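Local coordinates for protein signal recognition particle subunit SRP68 (Chaetomium thermophilum, PDB 4P3G) that probably binds SRP RNA through its N-terminal RNA-binding domain, as a component of the particle that targets nascent secretory and membrane proteins to the endoplasmic reticulum, at residues 176-181 with 185-190. Residues are numbered along the deposited sequence; the frame is centred on the assembly and turned at random.
Sequences ALATSS and IFKELL
Phe186 and Ala178 make the centre of an apolar helix-helix contact in the TPR-like RNA-binding domain of SRP68, where helix 160-181 turns back through a short loop into helix 186-205. The two short axes run roughly antiparallel, at 146° and 9.1 Å apart, as expected of a helical hairpin. Ala178 is where the backbones come nearest, its CA 4.9 Å from CA of Phe186; its CB lies against CB of Phe186, and the same methyl meets CD1 of Leu190 at 4.1 Å and, at the solvent-facing border, CG of Lys187. With CG anti to its carbonyl carbon (chi1 -61°), Phe186 turns one ring face to Leu177, whose CB stands 4.1 Å from the ring centroid and only 8° off the normal, a CH-pi contact. CD1 of Leu177 reaches CE1 of the same ring. The Phe186 side chain also packs on Thr11 and Lys12 of helix 10-21, which brings a third helix to the hairpin. Were Phe186 an alanine, CB of Leu177 would probably lose its aromatic partner, and a gap is likely to open toward helix 10-21. The side-chain groups that meet are methyl, methylene and ring, so cohesion here rests on dispersion and on burial of apolar surface.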
loop_
_atom_site.group_PDB
_atom_site.type_symbol
_atom_site.label_atom_id
_atom_site.label_comp_id
_atom_site.label_asym_id
_atom_site.label_seq_id
_atom_site.Cartn_x
_atom_site.Cartn_y
_atom_site.Cartn_z
ATOM N N ALA A 176 0.956 -19.467 -0.731
ATOM C CA ALA A 176 1.468 -20.403 -1.709
ATOM C C ALA A 176 0.760 -21.755 -1.602
ATOM O O ALA A 176 0.288 -22.284 -2.620
ATOM C CB ALA A 176 2.973 -20.562 -1.548
ATOM N N LEU A 177 0.629 -22.263 -0.367
ATOM C CA LEU A 177 0.004 -23.572 -0.103
ATOM C C LEU A 177 -1.472 -23.580 -0.462
ATOM O O LEU A 177 -2.031 -24.612 -0.833
ATOM C CB LEU A 177 0.146 -23.969 1.372
ATOM C CG LEU A 177 1.535 -24.343 1.883
ATOM C CD1 LEU A 177 1.545 -24.526 3.379
ATOM C CD2 LEU A 177 2.023 -25.600 1.210
ATOM N N ALA A 178 -2.106 -22.424 -0.336
ATOM C CA ALA A 178 -3.508 -22.318 -0.655
ATOM C C ALA A 178 -3.654 -22.515 -2.119
ATOM O O ALA A 178 -4.376 -23.373 -2.584
ATOM C CB ALA A 178 -4.046 -20.951 -0.263
ATOM N N THR A 179 -2.864 -21.733 -2.831
ATOM C CA THR A 179 -2.944 -21.597 -4.267
ATOM C C THR A 179 -2.652 -22.929 -4.982
ATOM O O THR A 179 -3.211 -23.213 -6.042
ATOM C CB THR A 179 -2.007 -20.466 -4.703
ATOM O OG1 THR A 179 -2.452 -19.232 -4.119
ATOM C CG2 THR A 179 -1.984 -20.342 -6.175
ATOM N N SER A 180 -1.777 -23.739 -4.397
ATOM C CA SER A 180 -1.494 -25.087 -4.896
ATOM C C SER A 180 -2.720 -26.024 -4.749
ATOM O O SER A 180 -2.943 -26.931 -5.561
ATOM C CB SER A 180 -0.276 -25.679 -4.189
ATOM O OG SER A 180 -0.469 -25.739 -2.785
ATOM N N SER A 181 -3.479 -25.815 -3.676
ATOM C CA SER A 181 -4.661 -26.621 -3.358
ATOM C C SER A 181 -5.966 -25.833 -3.489
ATOM O O SER A 181 -7.030 -26.335 -3.119
ATOM C CB SER A 181 -4.540 -27.213 -1.945
ATOM O OG SER A 181 -5.643 -28.055 -1.636
ATOM N N ILE A 185 -9.046 -24.603 2.691
ATOM C CA ILE A 185 -8.791 -24.590 4.119
ATOM C C ILE A 185 -7.765 -23.502 4.377
ATOM O O ILE A 185 -7.866 -22.751 5.339
ATOM C CB ILE A 185 -8.220 -25.942 4.602
ATOM C CG1 ILE A 185 -9.132 -27.086 4.150
ATOM C CG2 ILE A 185 -8.022 -25.968 6.106
ATOM C CD1 ILE A 185 -8.717 -28.473 4.638
ATOM N N PHE A 186 -6.797 -23.362 3.477
ATOM C CA PHE A 186 -5.793 -22.305 3.628
ATOM C C PHE A 186 -6.386 -20.918 3.346
ATOM O O PHE A 186 -6.039 -19.960 4.035
ATOM C CB PHE A 186 -4.609 -22.576 2.724
ATOM C CG PHE A 186 -3.912 -23.860 3.026
ATOM C CD1 PHE A 186 -3.038 -23.955 4.091
ATOM C CD2 PHE A 186 -4.125 -24.987 2.233
ATOM C CE1 PHE A 186 -2.383 -25.164 4.363
ATOM C CE2 PHE A 186 -3.478 -26.195 2.496
ATOM C CZ PHE A 186 -2.612 -26.284 3.566
ATOM N N LYS A 187 -7.277 -20.798 2.352
ATOM C CA LYS A 187 -7.915 -19.503 2.126
ATOM C C LYS A 187 -8.747 -19.109 3.346
ATOM O O LYS A 187 -8.659 -17.961 3.792
ATOM C CB LYS A 187 -8.785 -19.476 0.866
ATOM C CG LYS A 187 -7.993 -19.541 -0.423
ATOM C CD LYS A 187 -8.849 -19.259 -1.656
ATOM C CE LYS A 187 -7.995 -19.229 -2.938
ATOM N NZ LYS A 187 -8.802 -18.987 -4.186
ATOM N N GLU A 188 -9.459 -20.064 3.956
ATOM C CA GLU A 188 -10.259 -19.709 5.124
ATOM C C GLU A 188 -9.325 -19.255 6.218
ATOM O O GLU A 188 -9.587 -18.264 6.880
ATOM C CB GLU A 188 -11.097 -20.877 5.637
ATOM C CG GLU A 188 -12.137 -21.388 4.661
ATOM C CD GLU A 188 -12.844 -22.645 5.152
ATOM O OE1 GLU A 188 -12.421 -23.214 6.187
ATOM O OE2 GLU A 188 -13.807 -23.078 4.479
ATOM N N LEU A 189 -8.227 -19.965 6.410
ATOM C CA LEU A 189 -7.319 -19.582 7.469
ATOM C C LEU A 189 -6.688 -18.191 7.199
ATOM O O LEU A 189 -6.578 -17.370 8.119
ATOM C CB LEU A 189 -6.235 -20.637 7.637
ATOM C CG LEU A 189 -5.350 -20.454 8.869
ATOM C CD1 LEU A 189 -6.183 -20.520 10.160
ATOM C CD2 LEU A 189 -4.236 -21.474 8.907
ATOM N N LEU A 190 -6.332 -17.908 5.939
ATOM C CA LEU A 190 -5.777 -16.609 5.558
ATOM C C LEU A 190 -6.838 -15.538 5.741
ATOM O O LEU A 190 -6.601 -14.460 6.314
ATOM C CB LEU A 190 -5.355 -16.627 4.080
ATOM C CG LEU A 190 -4.108 -17.429 3.666
ATOM C CD1 LEU A 190 -4.110 -17.702 2.182
ATOM C CD2 LEU A 190 -2.859 -16.698 4.081
#